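Hypothetical protein Atu2648 (Agrobacterium tumefaciens str. C58, PDB 1ZCE) is of unknown function but consists of an EVE domain, related to the ASCH and PUA domains, and so may bind nucleic acid. Local coordinates at residues A[15-18]-A[19-22]; A[43-46]-A[47-50]; A[118-121]-A[122-125]. All blocks are in the same frame, centred on the assembly; numbering follows the deposited sequence.

Interaction 1 (A[15-18]-A[19-22])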
loop_
_atom_site.group_PDB
_atom_site.type_symbol
_atom_site.label_atom_id
_atom_site.label_comp_id
_atom_site.label_asym_id
_atom_site.label_seq_id
_atom_site.Cartn_x
_atom_site.Cartn_y
_atom_site.Cartn_z
ATOM N N SER A 15 1.277 -10.959 6.268
ATOM C CA SER A 15 0.508 -11.297 5.079
ATOM C C SER A 15 -0.833 -10.588 5.006
ATOM O O SER A 15 -1.330 -10.041 5.994
ATOM C CB SER A 15 0.253 -12.801 5.032
ATOM O OG SER A 15 -0.650 -13.163 6.062
ATOM N N TRP A 16 -1.416 -10.629 3.816
ATOM C CA TRP A 16 -2.715 -10.034 3.564
ATOM C C TRP A 16 -3.750 -10.677 4.491
ATOM O O TRP A 16 -4.637 -10.000 5.005
ATOM C CB TRP A 16 -3.088 -10.249 2.094
ATOM C CG TRP A 16 -4.473 -9.833 1.733
ATOM C CD1 TRP A 16 -5.417 -10.606 1.127
ATOM C CD2 TRP A 16 -5.076 -8.550 1.939
ATOM N NE1 TRP A 16 -6.571 -9.891 0.941
ATOM C CE2 TRP A 16 -6.391 -8.622 1.431
ATOM C CE3 TRP A 16 -4.634 -7.344 2.505
ATOM C CZ2 TRP A 16 -7.274 -7.540 1.468
ATOM C CZ3 TRP A 16 -5.514 -6.264 2.542
ATOM C CH2 TRP A 16 -6.818 -6.372 2.027
ATOM N N GLU A 17 -3.633 -11.984 4.712
ATOM C CA GLU A 17 -4.569 -12.674 5.592
ATOM C C GLU A 17 -4.479 -12.095 7.001
ATOM O O GLU A 17 -5.497 -11.874 7.654
ATOM C CB GLU A 17 -4.274 -14.175 5.615
ATOM C CG GLU A 17 -4.591 -14.893 4.310
ATOM C CD GLU A 17 -6.082 -14.995 4.035
ATOM O OE1 GLU A 17 -6.454 -15.461 2.937
ATOM O OE2 GLU A 17 -6.883 -14.616 4.916
HETATM N N MSE A 18 -3.259 -11.838 7.467
HETATM C CA MSE A 18 -3.071 -11.269 8.796
HETATM C C MSE A 18 -3.642 -9.854 8.839
HETATM O O MSE A 18 -4.228 -9.440 9.842
HETATM C CB MSE A 18 -1.588 -11.248 9.161
HETATM C CG MSE A 18 -0.973 -12.635 9.294
HETATM SE SE MSE A 18 0.943 -12.577 9.529
HETATM C CE MSE A 18 1.020 -12.719 11.447
ATOM N N GLN A 19 -3.468 -9.116 7.747
ATOM C CA GLN A 19 -3.981 -7.758 7.665
ATOM C C GLN A 19 -5.507 -7.785 7.789
ATOM O O GLN A 19 -6.083 -7.029 8.568
ATOM C CB GLN A 19 -3.557 -7.113 6.339
ATOM C CG GLN A 19 -4.007 -5.669 6.183
ATOM C CD GLN A 19 -3.427 -4.762 7.253
ATOM O OE1 GLN A 19 -2.212 -4.667 7.405
ATOM N NE2 GLN A 19 -4.299 -4.092 8.000
ATOM N N LYS A 20 -6.160 -8.661 7.032
ATOM C CA LYS A 20 -7.615 -8.755 7.097
ATOM C C LYS A 20 -8.093 -9.165 8.489
ATOM O O LYS A 20 -9.133 -8.700 8.955
ATOM C CB LYS A 20 -8.145 -9.745 6.054
ATOM C CG LYS A 20 -8.002 -9.248 4.624
ATOM C CD LYS A 20 -8.725 -10.145 3.634
ATOM C CE LYS A 20 -8.092 -11.521 3.544
ATOM N NZ LYS A 20 -8.761 -12.334 2.490
ATOM N N ALA A 21 -7.323 -10.022 9.153
ATOM C CA ALA A 21 -7.677 -10.493 10.487
ATOM C C ALA A 21 -7.726 -9.359 11.509
ATOM O O ALA A 21 -8.433 -9.452 12.513
ATOM C CB ALA A 21 -6.695 -11.564 10.939
ATOM N N LYS A 22 -6.973 -8.291 11.262
ATOM C CA LYS A 22 -6.971 -7.156 12.179
ATOM C C LYS A 22 -8.288 -6.397 12.107
ATOM O O LYS A 22 -8.654 -5.681 13.037
ATOM C CB LYS A 22 -5.812 -6.204 11.866
ATOM C CG LYS A 22 -4.441 -6.739 12.257
ATOM C CD LYS A 22 -4.395 -7.153 13.728
ATOM C CE LYS A 22 -4.651 -5.983 14.674
ATOM N NZ LYS A 22 -3.552 -4.974 14.670
#
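Lys20 lies over the Trp16 indole in an i to i+4 CH-pi contact on helix 16-22, a short N-capped helix of the EVE domain that lies against the mixed sheet. Ser15 is the N-cap: its OG accepts from the backbone N of Met18 at 3.2 Å. The first helical turns follow, with Gln19 N bonded to Ser15 O and Lys20 N to Trp16 O, the latter at 2.9 Å and nearly straight (166°). Further on the bonding slackens: Lys22 N reaches Met18 O only weakly and also donates to Gln19 O.

The indole swings away from its own backbone N, with chi1 at 173°, and is thereby brought beneath the lysine chain. Lys20 crosses it at about a right angle: CG lies over the six-membered ring, 3.8 Å from its centroid, and CD and CE continue over the same face toward the pyrrole nitrogen. A bend at chi3 curls the chain there. Glu17 runs alongside Lys20, pointing the same way, but its carboxylate gives only a long salt bridge, 3.8 Å from OE2 to Lys20 NZ. The ammonium has a second acidic partner in Asp93, whose OD1 also takes the indole N-H of Trp16; one carboxylate oxygen thus holds both residues and helps fix the ring's rotation.

Gln19 meets the indole obliquely, the amide plane turned 35° from the ring, while its OE1 accepts from Trp14 NE1. Beyond the helix, Trp16 packs on Phe52, Val62, Val65 and Ala90, joining the helix to three strands of the sheet. The aliphatic part of Gln19 also touches the ring, its CG lying 4.0 Å from Trp16 CZ3.

Interaction 2 (A[43-46]-A[47-50])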
loop_
_atom_site.group_PDB
_atom_site.type_symbol
_atom_site.label_atom_id
_atom_site.label_comp_id
_atom_site.label_asym_id
_atom_site.label_seq_id
_atom_site.Cartn_x
_atom_site.Cartn_y
_atom_site.Cartn_z
ATOM N N ALA A 43 2.029 12.189 3.966
ATOM C CA ALA A 43 1.177 12.850 2.982
ATOM C C ALA A 43 -0.203 12.211 2.883
ATOM O O ALA A 43 -1.070 12.708 2.165
ATOM C CB ALA A 43 1.853 12.821 1.619
HETATM N N MSE A 44 -0.408 11.118 3.613
HETATM C CA MSE A 44 -1.678 10.400 3.575
HETATM C C MSE A 44 -2.762 10.994 4.455
HETATM O O MSE A 44 -2.486 11.554 5.517
HETATM C CB MSE A 44 -1.465 8.939 3.968
HETATM C CG MSE A 44 -0.596 8.182 2.985
HETATM SE SE MSE A 44 -0.162 6.422 3.622
HETATM C CE MSE A 44 1.094 5.955 2.236
ATOM N N LYS A 45 -4.000 10.861 3.995
ATOM C CA LYS A 45 -5.156 11.341 4.732
ATOM C C LYS A 45 -6.023 10.143 5.109
ATOM O O LYS A 45 -5.925 9.075 4.500
ATOM C CB LYS A 45 -5.968 12.310 3.868
ATOM C CG LYS A 45 -5.202 13.558 3.461
ATOM C CD LYS A 45 -6.075 14.528 2.678
ATOM C CE LYS A 45 -5.263 15.699 2.145
ATOM N NZ LYS A 45 -4.303 15.275 1.094
ATOM N N ILE A 46 -6.862 10.321 6.123
ATOM C CA ILE A 46 -7.763 9.260 6.544
ATOM C C ILE A 46 -8.624 8.892 5.343
ATOM O O ILE A 46 -9.144 9.770 4.653
ATOM C CB ILE A 46 -8.680 9.735 7.693
ATOM C CG1 ILE A 46 -7.846 10.001 8.947
ATOM C CG2 ILE A 46 -9.757 8.695 7.980
ATOM C CD1 ILE A 46 -7.073 8.790 9.436
ATOM N N GLY A 47 -8.754 7.598 5.074
ATOM C CA GLY A 47 -9.566 7.177 3.949
ATOM C C GLY A 47 -8.813 6.957 2.649
ATOM O O GLY A 47 -9.358 6.372 1.713
ATOM N N ASP A 48 -7.572 7.432 2.561
ATOM C CA ASP A 48 -6.787 7.232 1.342
ATOM C C ASP A 48 -6.672 5.736 1.094
ATOM O O ASP A 48 -6.373 4.971 2.012
ATOM C CB ASP A 48 -5.381 7.820 1.478
ATOM C CG ASP A 48 -5.327 9.308 1.173
ATOM O OD1 ASP A 48 -6.377 9.928 0.908
ATOM O OD2 ASP A 48 -4.214 9.870 1.194
ATOM N N LYS A 49 -6.901 5.333 -0.150
ATOM C CA LYS A 49 -6.849 3.933 -0.535
ATOM C C LYS A 49 -5.500 3.570 -1.133
ATOM O O LYS A 49 -4.797 4.418 -1.687
ATOM C CB LYS A 49 -7.960 3.637 -1.540
ATOM C CG LYS A 49 -9.353 3.999 -1.045
ATOM C CD LYS A 49 -9.736 3.200 0.191
ATOM C CE LYS A 49 -11.189 3.432 0.603
ATOM N NZ LYS A 49 -11.490 4.848 0.946
ATOM N N GLY A 50 -5.137 2.301 -1.006
ATOM C CA GLY A 50 -3.871 1.850 -1.539
ATOM C C GLY A 50 -3.825 0.351 -1.740
ATOM O O GLY A 50 -4.732 -0.387 -1.328
HETATM O O HOH W 1 -3.480 12.350 0.757
#
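Lys45 and Asp48 close a type II beta turn that leads from the loop after helix 35-42 into strand 49-54. Gly47, the third residue of the turn, has the positive phi (94°) that belongs to this position. Its carbonyl O accepts from Lys49 NZ at 2.7 Å.

Asp48 then makes a double connection back to Lys45. Its backbone N donates to Lys45 O at 3.0 Å, while its side chain folds back over the turn and OD2 accepts the N-H of Lys45, also at 3.0 Å and nearly straight. With chi1 at -84° the carboxylate lies beside its own backbone N, and the Lys45 N-H meets it from above its plane, not in it. A water adds a further link: it donates to Asp48 OD2 at 2.6 Å and to Ala43 O, and accepts from Lys45 NZ, so the lysine reaches the acid through water rather than by direct ion pairing. Trp5 NE1 also donates to OD2. Three donors on this buried oxygen would be expected to favour the charged carboxylate.

Lys49 begins the strand, and its ammonium also bonds to Lys144 O. Strand 49-54 runs between strands 60-73 and 4-9: the backbone of Val67 bonds to Gly47 and Asp48 on one flank, that of Trp5 to Lys49 on the other, and Met44 packs on Trp5, Tyr7 and Val67.

Interaction 3 (A[118-121]-A[122-125])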
loop_
_atom_site.group_PDB
_atom_site.type_symbol
_atom_site.label_atom_id
_atom_site.label_comp_id
_atom_site.label_asym_id
_atom_site.label_seq_id
_atom_site.Cartn_x
_atom_site.Cartn_y
_atom_site.Cartn_z
HETATM N N MSE A 118 13.321 0.687 -6.583
HETATM C CA MSE A 118 13.780 -0.606 -6.091
HETATM C C MSE A 118 13.884 -0.694 -4.571
HETATM O O MSE A 118 14.031 -1.786 -4.021
HETATM C CB MSE A 118 15.147 -0.942 -6.698
HETATM C CG MSE A 118 15.148 -1.138 -8.207
HETATM SE SE MSE A 118 14.010 -2.597 -8.775
HETATM C CE MSE A 118 12.557 -1.565 -9.508
ATOM N N ARG A 119 13.798 0.445 -3.889
ATOM C CA ARG A 119 13.930 0.461 -2.434
ATOM C C ARG A 119 12.836 1.186 -1.656
ATOM O O ARG A 119 12.965 1.393 -0.450
ATOM C CB ARG A 119 15.279 1.071 -2.056
ATOM C CG ARG A 119 16.478 0.247 -2.483
ATOM C CD ARG A 119 17.781 0.984 -2.217
ATOM N NE ARG A 119 17.747 1.718 -0.953
ATOM C CZ ARG A 119 17.527 3.026 -0.857
ATOM N NH1 ARG A 119 17.508 3.615 0.333
ATOM N NH2 ARG A 119 17.339 3.749 -1.953
ATOM N N LEU A 120 11.763 1.568 -2.332
ATOM C CA LEU A 120 10.677 2.278 -1.671
ATOM C C LEU A 120 9.583 1.304 -1.232
ATOM O O LEU A 120 8.935 0.681 -2.073
ATOM C CB LEU A 120 10.108 3.321 -2.622
ATOM C CG LEU A 120 9.176 4.329 -1.961
ATOM C CD1 LEU A 120 9.947 5.137 -0.923
ATOM C CD2 LEU A 120 8.594 5.247 -3.021
ATOM N N SER A 121 9.366 1.189 0.079
ATOM C CA SER A 121 8.368 0.259 0.617
ATOM C C SER A 121 6.951 0.821 0.680
ATOM O O SER A 121 5.987 0.063 0.789
ATOM C CB SER A 121 8.786 -0.222 2.012
ATOM O OG SER A 121 8.664 0.816 2.968
ATOM N N VAL A 122 6.832 2.145 0.639
ATOM C CA VAL A 122 5.533 2.822 0.658
ATOM C C VAL A 122 5.640 3.801 -0.500
ATOM O O VAL A 122 6.486 4.706 -0.494
ATOM C CB VAL A 122 5.301 3.556 1.984
ATOM C CG1 VAL A 122 3.920 4.195 1.980
ATOM C CG2 VAL A 122 5.432 2.584 3.141
ATOM N N GLN A 123 4.772 3.619 -1.490
ATOM C CA GLN A 123 4.848 4.397 -2.716
ATOM C C GLN A 123 3.586 5.090 -3.194
ATOM O O GLN A 123 2.474 4.737 -2.807
ATOM C CB GLN A 123 5.292 3.470 -3.859
ATOM C CG GLN A 123 6.418 2.507 -3.520
ATOM C CD GLN A 123 6.628 1.435 -4.580
ATOM O OE1 GLN A 123 7.662 0.771 -4.599
ATOM N NE2 GLN A 123 5.641 1.254 -5.457
ATOM N N PRO A 124 3.754 6.107 -4.048
ATOM C CA PRO A 124 2.579 6.798 -4.572
ATOM C C PRO A 124 2.103 5.954 -5.762
ATOM O O PRO A 124 2.866 5.166 -6.334
ATOM C CB PRO A 124 3.135 8.149 -5.015
ATOM C CG PRO A 124 4.517 7.809 -5.444
ATOM C CD PRO A 124 4.992 6.834 -4.383
ATOM N N VAL A 125 0.834 6.117 -6.106
ATOM C CA VAL A 125 0.224 5.424 -7.233
ATOM C C VAL A 125 -0.667 6.480 -7.866
ATOM O O VAL A 125 -1.485 7.079 -7.174
ATOM C CB VAL A 125 -0.656 4.228 -6.768
ATOM C CG1 VAL A 125 -1.374 3.611 -7.963
ATOM C CG2 VAL A 125 0.196 3.170 -6.073
#
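Leu120 and Gln123 lie alongside one another with their side chains running in opposing senses, where the loop after helix 113-116 becomes strand 122-125, an outermost strand of the mixed sheet. The tight part is at the leucine. With its CG anti to the backbone N (chi1 -167°), Leu120 is directed along the start of the strand: CG, the branching carbon, comes within 3.1 Å of Val122 O, and the CD2 methyl rests 3.5 Å from Gln123 CG. Helix 35-42 also packs on Leu120, through Gln36, Ala37 and Asn40.

Contact thins toward Pro124, an exposed residue whose CD is 4.2 Å from Leu120 CD2. At the junction Ser121 is partly exposed; its OG lies 3.7 Å from Val122 CG2, in van der Waals contact with one branch of the valine. The loop end and the strand are held by backbone hydrogen bonds outside the contact, Ser121 to Lys8, Gln123 to Leu6 and Val125 to Tyr4.

Val122 N is buried without a partner. Across the junction, leucine carbons pack against Gln123 CG and the Val122 carbonyl, while polar pairing with strand 4-9 fixes the strand's place in the sheet.

From the N terminus the three contacts come in series, none nested in or crossing another, and each is local. Interaction 1 spans the N-cap and the short helix 16-22, after strand 4-9. Interaction 2 closes the turn between helix 35-42 and strand 49-54, and interaction 3 carries the chain from the loop after helix 113-116 into strand 122-125. Strand 4-9 lies between strands 49-54 and 122-125, and so ties interactions 2 and 3 to one sheet; they also touch directly, Met44 CE lying 3.3 Å from Val122 CG1. Interaction 1 stands apart, its centre about 20 Å from that of interaction 3, on the opposite side of the chain's centre.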